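Local coordinates for fibronectin type III domain-containing protein (Simiduia agarivorans, PDB 6P2K) that probably hydrolyses xyloglucan or related beta-glucans, as a zinc-binding glycoside hydrolase of family 74 whose catalytic module is built from seven-bladed beta-propellers, at residues R571-H576 with K581-S586; M533-D538 with G603-A608; Q649-T654 with W660-T665; A618-W623 with V629-F634. All blocks are in the same frame, centred on the assembly; numbering follows the deposited sequence.

Contact 1. Residues R571-H576 with K581-S586; sequences RKIAPH and KVVFFS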
loop_
_atom_site.group_PDB
_atom_site.type_symbol
_atom_site.label_atom_id
_atom_site.label_comp_id
_atom_site.label_asym_id
_atom_site.label_seq_id
_atom_site.Cartn_x
_atom_site.Cartn_y
_atom_site.Cartn_z
ATOM N N ARG B 571 -24.391 -5.718 36.299
ATOM C CA ARG B 571 -24.442 -4.287 36.031
ATOM C C ARG B 571 -23.053 -3.673 35.918
ATOM O O ARG B 571 -22.853 -2.753 35.118
ATOM C CB ARG B 571 -25.246 -3.577 37.126
ATOM C CG ARG B 571 -25.208 -2.051 37.061
ATOM C CD ARG B 571 -25.917 -1.515 35.829
ATOM N NE ARG B 571 -26.050 -0.059 35.875
ATOM C CZ ARG B 571 -25.088 0.789 35.525
ATOM N NH1 ARG B 571 -23.918 0.328 35.094
ATOM N NH2 ARG B 571 -25.297 2.098 35.604
ATOM N N LYS B 572 -22.089 -4.170 36.687
ATOM C CA LYS B 572 -20.716 -3.700 36.599
ATOM C C LYS B 572 -19.779 -4.846 36.945
ATOM O O LYS B 572 -20.027 -5.594 37.893
ATOM C CB LYS B 572 -20.462 -2.511 37.535
ATOM C CG LYS B 572 -18.995 -2.135 37.644
ATOM C CD LYS B 572 -18.793 -0.641 37.806
ATOM C CE LYS B 572 -17.320 -0.279 37.666
ATOM N NZ LYS B 572 -17.026 1.062 38.237
ATOM N N ILE B 573 -18.711 -4.982 36.165
ATOM C CA ILE B 573 -17.655 -5.953 36.418
ATOM C C ILE B 573 -16.440 -5.196 36.930
ATOM O O ILE B 573 -16.018 -4.205 36.322
ATOM C CB ILE B 573 -17.308 -6.760 35.157
ATOM C CG1 ILE B 573 -18.530 -7.535 34.663
ATOM C CG2 ILE B 573 -16.153 -7.704 35.434
ATOM C CD1 ILE B 573 -18.306 -8.232 33.331
ATOM N N ALA B 574 -15.883 -5.658 38.051
ATOM C CA ALA B 574 -14.739 -5.018 38.699
ATOM C C ALA B 574 -13.610 -6.033 38.813
ATOM O O ALA B 574 -13.514 -6.757 39.817
ATOM C CB ALA B 574 -15.123 -4.464 40.070
ATOM N N PRO B 575 -12.741 -6.127 37.810
ATOM C CA PRO B 575 -11.589 -7.026 37.921
ATOM C C PRO B 575 -10.629 -6.551 38.997
ATOM O O PRO B 575 -10.486 -5.352 39.252
ATOM C CB PRO B 575 -10.943 -6.961 36.529
ATOM C CG PRO B 575 -12.003 -6.378 35.631
ATOM C CD PRO B 575 -12.776 -5.440 36.509
ATOM N N HIS B 576 -9.976 -7.516 39.636
ATOM C CA HIS B 576 -9.067 -7.213 40.731
ATOM C C HIS B 576 -7.922 -6.337 40.224
ATOM O O HIS B 576 -7.402 -6.568 39.127
ATOM C CB HIS B 576 -8.536 -8.513 41.337
ATOM C CG HIS B 576 -7.817 -8.339 42.640
ATOM N ND1 HIS B 576 -6.576 -7.748 42.735
ATOM C CD2 HIS B 576 -8.162 -8.697 43.899
ATOM C CE1 HIS B 576 -6.191 -7.740 44.000
ATOM N NE2 HIS B 576 -7.135 -8.313 44.726
ATOM N N LYS B 581 -6.434 -13.206 38.266
ATOM C CA LYS B 581 -7.208 -14.409 38.553
ATOM C C LYS B 581 -8.437 -14.148 39.417
ATOM O O LYS B 581 -9.138 -15.104 39.763
ATOM C CB LYS B 581 -6.341 -15.461 39.253
ATOM C CG LYS B 581 -5.130 -15.933 38.473
ATOM C CD LYS B 581 -4.342 -16.931 39.303
ATOM C CE LYS B 581 -3.602 -17.927 38.434
ATOM N NZ LYS B 581 -2.272 -17.409 38.020
ATOM N N VAL B 582 -8.708 -12.899 39.791
ATOM C CA VAL B 582 -9.833 -12.568 40.656
ATOM C C VAL B 582 -10.665 -11.491 39.977
ATOM O O VAL B 582 -10.116 -10.518 39.447
ATOM C CB VAL B 582 -9.372 -12.097 42.050
ATOM C CG1 VAL B 582 -10.560 -11.636 42.878
ATOM C CG2 VAL B 582 -8.634 -13.218 42.767
ATOM N N VAL B 583 -11.985 -11.668 39.986
ATOM C CA VAL B 583 -12.912 -10.717 39.387
ATOM C C VAL B 583 -14.152 -10.622 40.267
ATOM O O VAL B 583 -14.612 -11.626 40.823
ATOM C CB VAL B 583 -13.278 -11.118 37.940
ATOM C CG1 VAL B 583 -14.047 -12.433 37.913
ATOM C CG2 VAL B 583 -14.072 -10.014 37.259
ATOM N N PHE B 584 -14.675 -9.408 40.410
ATOM C CA PHE B 584 -15.929 -9.159 41.103
ATOM C C PHE B 584 -16.945 -8.600 40.115
ATOM O O PHE B 584 -16.584 -8.050 39.071
ATOM C CB PHE B 584 -15.760 -8.167 42.265
ATOM C CG PHE B 584 -14.627 -8.493 43.194
ATOM C CD1 PHE B 584 -13.342 -8.039 42.932
ATOM C CD2 PHE B 584 -14.849 -9.231 44.344
ATOM C CE1 PHE B 584 -12.297 -8.328 43.792
ATOM C CE2 PHE B 584 -13.807 -9.528 45.207
ATOM C CZ PHE B 584 -12.530 -9.074 44.929
ATOM N N PHE B 585 -18.223 -8.743 40.454
ATOM C CA PHE B 585 -19.271 -8.073 39.696
ATOM C C PHE B 585 -20.523 -7.988 40.552
ATOM O O PHE B 585 -20.702 -8.751 41.506
ATOM C CB PHE B 585 -19.562 -8.776 38.359
ATOM C CG PHE B 585 -20.204 -10.134 38.491
ATOM C CD1 PHE B 585 -19.433 -11.264 38.705
ATOM C CD2 PHE B 585 -21.575 -10.285 38.351
ATOM C CE1 PHE B 585 -20.016 -12.514 38.802
ATOM C CE2 PHE B 585 -22.163 -11.532 38.451
ATOM C CZ PHE B 585 -21.382 -12.647 38.678
ATOM N N SER B 586 -21.379 -7.031 40.207
ATOM C CA SER B 586 -22.664 -6.852 40.869
ATOM C C SER B 586 -23.730 -7.560 40.046
ATOM O O SER B 586 -23.947 -7.220 38.877
ATOM C CB SER B 586 -22.996 -5.368 41.034
ATOM O OG SER B 586 -22.830 -4.668 39.812
#
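R571 opens the ladder with its backbone N bonded to S586 O at 3.0 Å, while its guanidinium leads off to D617 and T744. K572 O receives S586 N; its own N reaches S586 OG only weakly, S586 OG being bonded to A618 O. I573 sits opposite F585 in a non-hydrogen-bonded pair. Its CG2 branch, anti to the backbone N, lies 3.6 Å from V583 CG2, and the backbone N bonds to D513, a zinc ligand. A574 and F584 exchange both backbone bonds: A574 N to F584 O is 2.7 Å and nearly straight at the hydrogen (167°), yet each donor stands above the acceptor's carbonyl plane. A574 O also lies in the plane of the F584 ring, at its edge, 3.4 Å from F584 CD1. At H576, N bonds to V582 O and CB packs 3.7 Å from V582 CB. The chemistry is thus divided: backbone bonds fix the antiparallel register, apolar side chains (I573, P575, V583, F585) share one face, and R571 and K572 find acidic partners, D617 and E621, outside the hairpin.

Contact 2. Residues M533-D538 with G603-A608; sequences MYMVED and GSWTFA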
loop_
_atom_site.group_PDB
_atom_site.type_symbol
_atom_site.label_atom_id
_atom_site.label_comp_id
_atom_site.label_asym_id
_atom_site.label_seq_id
_atom_site.Cartn_x
_atom_site.Cartn_y
_atom_site.Cartn_z
ATOM N N MET B 533 -20.737 -15.415 32.346
ATOM C CA MET B 533 -19.573 -14.554 32.187
ATOM C C MET B 533 -18.556 -15.196 31.257
ATOM O O MET B 533 -18.257 -16.390 31.368
ATOM C CB MET B 533 -18.913 -14.246 33.529
ATOM C CG MET B 533 -17.842 -13.166 33.418
ATOM S SD MET B 533 -17.297 -12.517 35.003
ATOM C CE MET B 533 -18.570 -11.301 35.320
ATOM N N TYR B 534 -18.015 -14.387 30.349
ATOM C CA TYR B 534 -17.079 -14.851 29.341
ATOM C C TYR B 534 -15.841 -13.966 29.359
ATOM O O TYR B 534 -15.851 -12.850 29.884
ATOM C CB TYR B 534 -17.720 -14.864 27.947
ATOM C CG TYR B 534 -18.892 -15.810 27.865
ATOM C CD1 TYR B 534 -20.130 -15.463 28.395
ATOM C CD2 TYR B 534 -18.759 -17.062 27.277
ATOM C CE1 TYR B 534 -21.200 -16.333 28.339
ATOM C CE2 TYR B 534 -19.827 -17.933 27.211
ATOM C CZ TYR B 534 -21.041 -17.566 27.749
ATOM O OH TYR B 534 -22.108 -18.432 27.689
ATOM N N MET B 535 -14.765 -14.489 28.782
ATOM C CA MET B 535 -13.457 -13.863 28.880
ATOM C C MET B 535 -12.765 -13.919 27.529
ATOM O O MET B 535 -12.777 -14.956 26.863
ATOM C CB MET B 535 -12.605 -14.568 29.944
ATOM C CG MET B 535 -11.196 -14.034 30.094
ATOM S SD MET B 535 -10.382 -14.718 31.552
ATOM C CE MET B 535 -10.065 -16.398 31.016
ATOM N N VAL B 536 -12.185 -12.797 27.121
ATOM C CA VAL B 536 -11.206 -12.765 26.042
ATOM C C VAL B 536 -9.837 -12.770 26.710
ATOM O O VAL B 536 -9.429 -11.776 27.321
ATOM C CB VAL B 536 -11.393 -11.544 25.133
ATOM C CG1 VAL B 536 -10.247 -11.452 24.135
ATOM C CG2 VAL B 536 -12.732 -11.631 24.406
ATOM N N GLU B 537 -9.139 -13.903 26.618
ATOM C CA GLU B 537 -7.881 -14.057 27.343
ATOM C C GLU B 537 -6.844 -13.041 26.879
ATOM O O GLU B 537 -6.132 -12.449 27.699
ATOM C CB GLU B 537 -7.357 -15.483 27.170
ATOM C CG GLU B 537 -5.967 -15.711 27.734
ATOM C CD GLU B 537 -5.992 -16.011 29.220
ATOM O OE1 GLU B 537 -5.012 -15.667 29.919
ATOM O OE2 GLU B 537 -6.995 -16.593 29.687
ATOM N N ASP B 538 -6.748 -12.825 25.568
ATOM C CA ASP B 538 -5.801 -11.865 25.006
ATOM C C ASP B 538 -6.455 -11.259 23.774
ATOM O O ASP B 538 -6.645 -11.954 22.772
ATOM C CB ASP B 538 -4.475 -12.537 24.657
ATOM C CG ASP B 538 -3.400 -11.542 24.249
ATOM O OD1 ASP B 538 -3.644 -10.728 23.331
ATOM O OD2 ASP B 538 -2.305 -11.574 24.847
ATOM N N GLY B 603 -7.101 -23.813 35.660
ATOM C CA GLY B 603 -7.732 -22.895 34.742
ATOM C C GLY B 603 -9.223 -22.727 34.936
ATOM O O GLY B 603 -9.810 -21.818 34.337
ATOM N N SER B 604 -9.854 -23.571 35.749
ATOM C CA SER B 604 -11.268 -23.414 36.043
ATOM C C SER B 604 -11.477 -22.276 37.037
ATOM O O SER B 604 -10.546 -21.821 37.708
ATOM C CB SER B 604 -11.858 -24.713 36.595
ATOM O OG SER B 604 -11.317 -25.022 37.869
ATOM N N TRP B 605 -12.721 -21.813 37.120
ATOM C CA TRP B 605 -13.103 -20.707 37.988
ATOM C C TRP B 605 -14.136 -21.176 39.000
ATOM O O TRP B 605 -14.998 -22.000 38.682
ATOM C CB TRP B 605 -13.685 -19.544 37.178
ATOM C CG TRP B 605 -12.707 -18.847 36.276
ATOM C CD1 TRP B 605 -12.180 -19.324 35.109
ATOM C CD2 TRP B 605 -12.156 -17.537 36.459
ATOM N NE1 TRP B 605 -11.329 -18.395 34.560
ATOM C CE2 TRP B 605 -11.301 -17.288 35.367
ATOM C CE3 TRP B 605 -12.305 -16.551 37.439
ATOM C CZ2 TRP B 605 -10.595 -16.093 35.229
ATOM C CZ3 TRP B 605 -11.599 -15.364 37.302
ATOM C CH2 TRP B 605 -10.755 -15.148 36.206
ATOM N N THR B 606 -14.051 -20.647 40.218
ATOM C CA THR B 606 -15.087 -20.827 41.226
ATOM C C THR B 606 -15.633 -19.458 41.606
ATOM O O THR B 606 -14.862 -18.548 41.931
ATOM C CB THR B 606 -14.558 -21.558 42.467
ATOM O OG1 THR B 606 -13.461 -20.829 43.034
ATOM C CG2 THR B 606 -14.098 -22.963 42.106
ATOM N N PHE B 607 -16.955 -19.314 41.548
ATOM C CA PHE B 607 -17.631 -18.058 41.835
ATOM C C PHE B 607 -18.530 -18.223 43.049
ATOM O O PHE B 607 -19.104 -19.294 43.272
ATOM C CB PHE B 607 -18.481 -17.589 40.649
ATOM C CG PHE B 607 -17.699 -16.890 39.576
ATOM C CD1 PHE B 607 -16.867 -17.604 38.728
ATOM C CD2 PHE B 607 -17.810 -15.521 39.404
ATOM C CE1 PHE B 607 -16.147 -16.960 37.737
ATOM C CE2 PHE B 607 -17.093 -14.870 38.411
ATOM C CZ PHE B 607 -16.261 -15.593 37.578
ATOM N N ALA B 608 -18.662 -17.148 43.822
ATOM C CA ALA B 608 -19.540 -17.157 44.981
ATOM C C ALA B 608 -20.008 -15.741 45.273
ATOM O O ALA B 608 -19.307 -14.765 44.990
ATOM C CB ALA B 608 -18.849 -17.750 46.216
#
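Two Met-aromatic contacts join neighbouring antiparallel sheets of the propeller fold, strand 532-536 on one side and strand 605-615 on the other. No hydrogen bond crosses between 533-538 and 603-608, and the nearest CA atoms, those of M533 and F607, are 10.4 Å apart, so side chains alone bridge the gap. M533 SD lies 4.1 Å from F607 CZ and equally near CE2; its direction from the ring centroid is 67° off the normal, an oblique approach. M535 repeats the pattern two residues on, its SD 3.9 Å from W605 CZ2 and 64° off the normal of the six-membered ring. Both methionines run straight through chi1 and chi2, CG anti to the backbone N, which carries each sulfur out to its ring before the chain bends at chi3. Each methionine crosses its aromatic partner at about a right angle. I557 touches both rings, and V583 does likewise. Paired i and i+2 contacts of this kind fit face-to-face packing of adjacent beta-sheets, as between propeller blades.

Contact 3. Residues Q649-T654 with W660-T665; sequences QILLST and WQKIFT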
loop_
_atom_site.group_PDB
_atom_site.type_symbol
_atom_site.label_atom_id
_atom_site.label_comp_id
_atom_site.label_asym_id
_atom_site.label_seq_id
_atom_site.Cartn_x
_atom_site.Cartn_y
_atom_site.Cartn_z
ATOM N N GLN B 649 -27.006 2.251 49.842
ATOM C CA GLN B 649 -25.924 2.672 50.719
ATOM C C GLN B 649 -24.592 2.359 50.054
ATOM O O GLN B 649 -24.522 1.593 49.090
ATOM C CB GLN B 649 -26.002 1.973 52.086
ATOM C CG GLN B 649 -27.379 2.004 52.738
ATOM C CD GLN B 649 -27.495 1.053 53.921
ATOM O OE1 GLN B 649 -27.963 1.434 54.994
ATOM N NE2 GLN B 649 -27.073 -0.191 53.724
ATOM N N ILE B 650 -23.529 2.964 50.580
ATOM C CA ILE B 650 -22.164 2.643 50.176
ATOM C C ILE B 650 -21.562 1.741 51.243
ATOM O O ILE B 650 -21.445 2.137 52.410
ATOM C CB ILE B 650 -21.310 3.905 49.977
ATOM C CG1 ILE B 650 -21.922 4.822 48.914
ATOM C CG2 ILE B 650 -19.898 3.513 49.562
ATOM C CD1 ILE B 650 -21.830 4.275 47.511
ATOM N N LEU B 651 -21.198 0.525 50.851
ATOM C CA LEU B 651 -20.544 -0.427 51.737
ATOM C C LEU B 651 -19.112 -0.634 51.272
ATOM O O LEU B 651 -18.839 -0.663 50.067
ATOM C CB LEU B 651 -21.286 -1.768 51.769
ATOM C CG LEU B 651 -22.779 -1.742 52.111
ATOM C CD1 LEU B 651 -23.283 -3.135 52.447
ATOM C CD2 LEU B 651 -23.050 -0.796 53.261
ATOM N N LEU B 652 -18.201 -0.777 52.228
ATOM C CA LEU B 652 -16.781 -0.899 51.937
ATOM C C LEU B 652 -16.229 -2.165 52.574
ATOM O O LEU B 652 -16.626 -2.541 53.682
ATOM C CB LEU B 652 -16.000 0.321 52.441
ATOM C CG LEU B 652 -14.627 0.559 51.808
ATOM C CD1 LEU B 652 -14.766 0.838 50.321
ATOM C CD2 LEU B 652 -13.905 1.701 52.508
ATOM N N SER B 653 -15.308 -2.815 51.863
ATOM C CA SER B 653 -14.600 -3.977 52.374
ATOM C C SER B 653 -13.138 -3.872 51.972
ATOM O O SER B 653 -12.826 -3.481 50.842
ATOM C CB SER B 653 -15.190 -5.288 51.831
ATOM O OG SER B 653 -14.252 -6.350 51.956
ATOM N N THR B 654 -12.246 -4.225 52.896
ATOM C CA THR B 654 -10.817 -4.275 52.612
ATOM C C THR B 654 -10.272 -5.697 52.619
ATOM O O THR B 654 -9.051 -5.883 52.632
ATOM C CB THR B 654 -10.040 -3.416 53.610
ATOM O OG1 THR B 654 -10.329 -3.849 54.948
ATOM C CG2 THR B 654 -10.420 -1.950 53.462
ATOM N N TRP B 660 -17.841 -6.351 55.587
ATOM C CA TRP B 660 -18.239 -5.065 55.029
ATOM C C TRP B 660 -18.552 -4.066 56.135
ATOM O O TRP B 660 -18.899 -4.440 57.260
ATOM C CB TRP B 660 -19.468 -5.215 54.126
ATOM C CG TRP B 660 -19.255 -6.101 52.941
ATOM C CD1 TRP B 660 -19.347 -7.463 52.906
ATOM C CD2 TRP B 660 -18.928 -5.686 51.609
ATOM N NE1 TRP B 660 -19.093 -7.920 51.636
ATOM C CE2 TRP B 660 -18.831 -6.849 50.821
ATOM C CE3 TRP B 660 -18.705 -4.441 51.008
ATOM C CZ2 TRP B 660 -18.521 -6.806 49.464
ATOM C CZ3 TRP B 660 -18.398 -4.401 49.662
ATOM C CH2 TRP B 660 -18.312 -5.576 48.904
ATOM N N GLN B 661 -18.441 -2.778 55.797
ATOM C CA GLN B 661 -18.816 -1.689 56.692
ATOM C C GLN B 661 -19.640 -0.655 55.938
ATOM O O GLN B 661 -19.362 -0.355 54.774
ATOM C CB GLN B 661 -17.590 -0.996 57.309
ATOM C CG GLN B 661 -16.621 -1.917 58.030
ATOM C CD GLN B 661 -15.483 -2.375 57.136
ATOM O OE1 GLN B 661 -14.856 -1.568 56.444
ATOM N NE2 GLN B 661 -15.207 -3.675 57.148
ATOM N N LYS B 662 -20.654 -0.116 56.613
ATOM C CA LYS B 662 -21.413 1.014 56.089
ATOM C C LYS B 662 -20.578 2.287 56.180
ATOM O O LYS B 662 -20.036 2.601 57.243
ATOM C CB LYS B 662 -22.708 1.187 56.886
ATOM C CG LYS B 662 -23.988 0.872 56.137
ATOM C CD LYS B 662 -25.216 1.292 56.934
ATOM C CE LYS B 662 -25.848 0.106 57.644
ATOM N NZ LYS B 662 -27.312 0.288 57.841
ATOM N N ILE B 663 -20.475 3.031 55.077
ATOM C CA ILE B 663 -19.701 4.272 55.110
ATOM C C ILE B 663 -20.478 5.456 54.541
ATOM O O ILE B 663 -20.029 6.602 54.653
ATOM C CB ILE B 663 -18.352 4.119 54.380
ATOM C CG1 ILE B 663 -18.562 3.841 52.894
ATOM C CG2 ILE B 663 -17.501 3.039 55.040
ATOM C CD1 ILE B 663 -17.314 4.058 52.054
ATOM N N PHE B 664 -21.636 5.210 53.928
ATOM C CA PHE B 664 -22.482 6.321 53.503
ATOM C C PHE B 664 -23.929 5.864 53.409
ATOM O O PHE B 664 -24.221 4.849 52.769
ATOM C CB PHE B 664 -22.027 6.908 52.162
ATOM C CG PHE B 664 -22.385 8.360 51.994
ATOM C CD1 PHE B 664 -21.937 9.304 52.904
ATOM C CD2 PHE B 664 -23.178 8.776 50.939
ATOM C CE1 PHE B 664 -22.264 10.642 52.758
ATOM C CE2 PHE B 664 -23.509 10.111 50.788
ATOM C CZ PHE B 664 -23.050 11.045 51.701
ATOM N N THR B 665 -24.822 6.621 54.031
ATOM C CA THR B 665 -26.247 6.337 54.098
ATOM C C THR B 665 -27.032 7.569 53.683
ATOM O O THR B 665 -26.477 8.669 53.579
ATOM C CB THR B 665 -26.644 5.922 55.523
ATOM O OG1 THR B 665 -26.465 7.037 56.405
ATOM C CG2 THR B 665 -25.792 4.758 56.003
HETATM O O HOH W 1 -13.329 -5.320 55.303
HETATM O O HOH W 2 -12.346 -2.478 56.153
#
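Backbone bonds set the frame between I650 and F664. I650 N reaches F664 O in the carbonyl plane at 3.0 Å, and I650 O takes I663 N nearly straight on (168° at the hydrogen), with F664 N as a weak second donor. I663 and F664 thus both face I650, a classic beta bulge that shifts the register by one residue. Beyond it L652 and Q661 form a regular hydrogen-bonded pair. Among side-chain polar contacts, K662 NZ donates to Q649 OE1 over 3.1 Å, tilted from the amide's carbonyl plane, while Q649 NE2 is held by L642 O. One water accepts from T654 N and Q661 NE2; a second joins T654 OG1 to Q661 OE1, so both ends of that amide are used. Apolar packing follows the bulge: I663 CG1, set between its backbone N and carbonyl carbon (chi1 64°), meets I650 CG2 at 3.6 Å. L651 CD2 presses on K662 CG at 3.5 Å, tighter than usual. S653 CB lies over one face of the W660 six-membered ring, 3.8 Å from its centroid. This hairpin carries the outer strand of its sheet: 648-653 pairs with 628-634, W660 reaches L611 of strand 605-615, and F664 stacks on W731.

Contact 4. Residues A618-W623 with V629-F634; sequences AEVEAW and VYLMSF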
loop_
_atom_site.group_PDB
_atom_site.type_symbol
_atom_site.label_atom_id
_atom_site.label_comp_id
_atom_site.label_asym_id
_atom_site.label_seq_id
_atom_site.Cartn_x
_atom_site.Cartn_y
_atom_site.Cartn_z
ATOM N N ALA B 618 -27.126 -1.574 40.731
ATOM C CA ALA B 618 -26.114 -1.737 41.763
ATOM C C ALA B 618 -24.734 -1.906 41.140
ATOM O O ALA B 618 -24.570 -2.604 40.136
ATOM C CB ALA B 618 -26.444 -2.945 42.637
ATOM N N GLU B 619 -23.735 -1.274 41.752
ATOM C CA GLU B 619 -22.376 -1.269 41.233
ATOM C C GLU B 619 -21.399 -1.807 42.268
ATOM O O GLU B 619 -21.652 -1.775 43.477
ATOM C CB GLU B 619 -21.938 0.142 40.831
ATOM C CG GLU B 619 -22.588 0.679 39.574
ATOM C CD GLU B 619 -22.314 2.155 39.392
ATOM O OE1 GLU B 619 -22.274 2.869 40.418
ATOM O OE2 GLU B 619 -22.135 2.599 38.236
ATOM N N VAL B 620 -20.262 -2.286 41.771
ATOM C CA VAL B 620 -19.127 -2.659 42.606
ATOM C C VAL B 620 -17.864 -2.114 41.952
ATOM O O VAL B 620 -17.764 -2.059 40.721
ATOM C CB VAL B 620 -19.040 -4.186 42.814
ATOM C CG1 VAL B 620 -18.783 -4.907 41.491
ATOM C CG2 VAL B 620 -17.970 -4.528 43.847
ATOM N N GLU B 621 -16.915 -1.676 42.778
ATOM C CA GLU B 621 -15.628 -1.184 42.308
ATOM C C GLU B 621 -14.523 -1.772 43.170
ATOM O O GLU B 621 -14.654 -1.839 44.395
ATOM C CB GLU B 621 -15.552 0.349 42.357
ATOM C CG GLU B 621 -14.283 0.944 41.748
ATOM C CD GLU B 621 -14.471 1.422 40.320
ATOM O OE1 GLU B 621 -14.671 2.645 40.133
ATOM O OE2 GLU B 621 -14.414 0.584 39.391
ATOM N N ALA B 622 -13.435 -2.187 42.527
ATOM C CA ALA B 622 -12.267 -2.718 43.214
ATOM C C ALA B 622 -11.039 -1.943 42.764
ATOM O O ALA B 622 -10.824 -1.764 41.561
ATOM C CB ALA B 622 -12.089 -4.214 42.933
ATOM N N TRP B 623 -10.241 -1.483 43.722
ATOM C CA TRP B 623 -9.046 -0.712 43.403
ATOM C C TRP B 623 -8.066 -0.819 44.563
ATOM O O TRP B 623 -8.412 -1.271 45.657
ATOM C CB TRP B 623 -9.394 0.748 43.090
ATOM C CG TRP B 623 -9.662 1.607 44.289
ATOM C CD1 TRP B 623 -8.783 2.452 44.899
ATOM C CD2 TRP B 623 -10.897 1.722 45.011
ATOM N NE1 TRP B 623 -9.389 3.082 45.958
ATOM C CE2 TRP B 623 -10.687 2.652 46.049
ATOM C CE3 TRP B 623 -12.158 1.127 44.882
ATOM C CZ2 TRP B 623 -11.691 3.001 46.956
ATOM C CZ3 TRP B 623 -13.152 1.472 45.784
ATOM C CH2 TRP B 623 -12.911 2.401 46.809
ATOM N N VAL B 629 -6.404 -3.160 49.221
ATOM C CA VAL B 629 -7.335 -3.395 48.126
ATOM C C VAL B 629 -8.734 -3.086 48.638
ATOM O O VAL B 629 -9.196 -3.689 49.614
ATOM C CB VAL B 629 -7.238 -4.833 47.597
ATOM C CG1 VAL B 629 -8.335 -5.088 46.573
ATOM C CG2 VAL B 629 -5.873 -5.072 46.980
ATOM N N TYR B 630 -9.398 -2.136 47.995
ATOM C CA TYR B 630 -10.721 -1.690 48.400
ATOM C C TYR B 630 -11.778 -2.306 47.494
ATOM O O TYR B 630 -11.592 -2.392 46.277
ATOM C CB TYR B 630 -10.813 -0.162 48.351
ATOM C CG TYR B 630 -9.963 0.526 49.396
ATOM C CD1 TYR B 630 -10.432 0.705 50.691
ATOM C CD2 TYR B 630 -8.690 0.987 49.089
ATOM C CE1 TYR B 630 -9.659 1.329 51.653
ATOM C CE2 TYR B 630 -7.909 1.613 50.043
ATOM C CZ TYR B 630 -8.400 1.781 51.325
ATOM O OH TYR B 630 -7.631 2.400 52.283
ATOM N N LEU B 631 -12.882 -2.744 48.097
ATOM C CA LEU B 631 -14.031 -3.265 47.369
ATOM C C LEU B 631 -15.260 -2.505 47.841
ATOM O O LEU B 631 -15.638 -2.604 49.013
ATOM C CB LEU B 631 -14.197 -4.770 47.595
ATOM C CG LEU B 631 -15.219 -5.508 46.730
ATOM C CD1 LEU B 631 -14.767 -5.555 45.273
ATOM C CD2 LEU B 631 -15.453 -6.914 47.263
ATOM N N MET B 632 -15.876 -1.748 46.936
ATOM C CA MET B 632 -16.928 -0.801 47.280
ATOM C C MET B 632 -18.195 -1.133 46.507
ATOM O O MET B 632 -18.159 -1.305 45.282
ATOM C CB MET B 632 -16.473 0.630 46.985
ATOM C CG MET B 632 -17.444 1.710 47.417
ATOM S SD MET B 632 -18.574 2.216 46.100
ATOM C CE MET B 632 -17.448 3.082 45.007
ATOM N N SER B 633 -19.312 -1.210 47.223
ATOM C CA SER B 633 -20.607 -1.541 46.645
ATOM C C SER B 633 -21.580 -0.388 46.826
ATOM O O SER B 633 -21.675 0.194 47.912
ATOM C CB SER B 633 -21.180 -2.807 47.296
ATOM O OG SER B 633 -22.578 -2.927 47.070
ATOM N N PHE B 634 -22.310 -0.073 45.762
ATOM C CA PHE B 634 -23.414 0.882 45.800
ATOM C C PHE B 634 -24.673 0.106 45.447
ATOM O O PHE B 634 -24.863 -0.281 44.289
ATOM C CB PHE B 634 -23.184 2.045 44.837
ATOM C CG PHE B 634 -24.350 2.994 44.733
ATOM C CD1 PHE B 634 -24.955 3.504 45.871
ATOM C CD2 PHE B 634 -24.834 3.380 43.490
ATOM C CE1 PHE B 634 -26.023 4.380 45.772
ATOM C CE2 PHE B 634 -25.899 4.256 43.383
ATOM C CZ PHE B 634 -26.496 4.758 44.525
HETATM O O HOH W 3 -23.491 -3.886 44.600
#
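E619 O is gripped by two groups, F634 N at 2.9 Å and a water at 3.0 Å that also bonds to S633 OG. F634 O in turn takes E619 N, and E621 with M632 repeats the two-bond exchange, with both donors in the carbonyl plane. The shortest rung, Y630 N to W623 O at 2.7 Å, is nearly straight. Side chains add a CH-pi contact: Y630 CB stands over one face of the W623 six-membered ring, 3.5 Å from its centroid and 8° off the normal. W623 reaches this place because its CG sits between the backbone N and carbonyl carbon (chi1 78°), folding the indole across the hairpin. M632 CB touches the same ring at its edge, 3.6 Å from W623 CZ3, while W623 NE1 bonds to G700 O. On the other face L631 CD1 lodges between V620 CG2 and A622 CB. The buried carboxylate of E619 meets the backbone N-H groups of G695 and S696, and that of E621 meets K572 and G698 N, which would favour the charged forms.

Overall arrangement
Following the chain, the first segment of contact 2 (533-538) comes before everything else, and its partner at 603-608 arrives 65 residues later. Within that span contact 1 opens and closes a short hairpin, so it is nested in contact 2. The two touch where M533 CE meets F585 and I573. Contact 4 (618-623 with 629-634) then closes a second hairpin, and contact 3 (649-654 with 660-665) a third, all in series. Contacts 3 and 4 share one four-stranded sheet, joined by backbone bonds between 628-634 and 648-653. A salt bridge and a side-chain-to-backbone bond, S586 OG to A618 O, tie contact 1 to contact 4. Three neighbouring sheets are thereby linked, with contact 1 in the middle one.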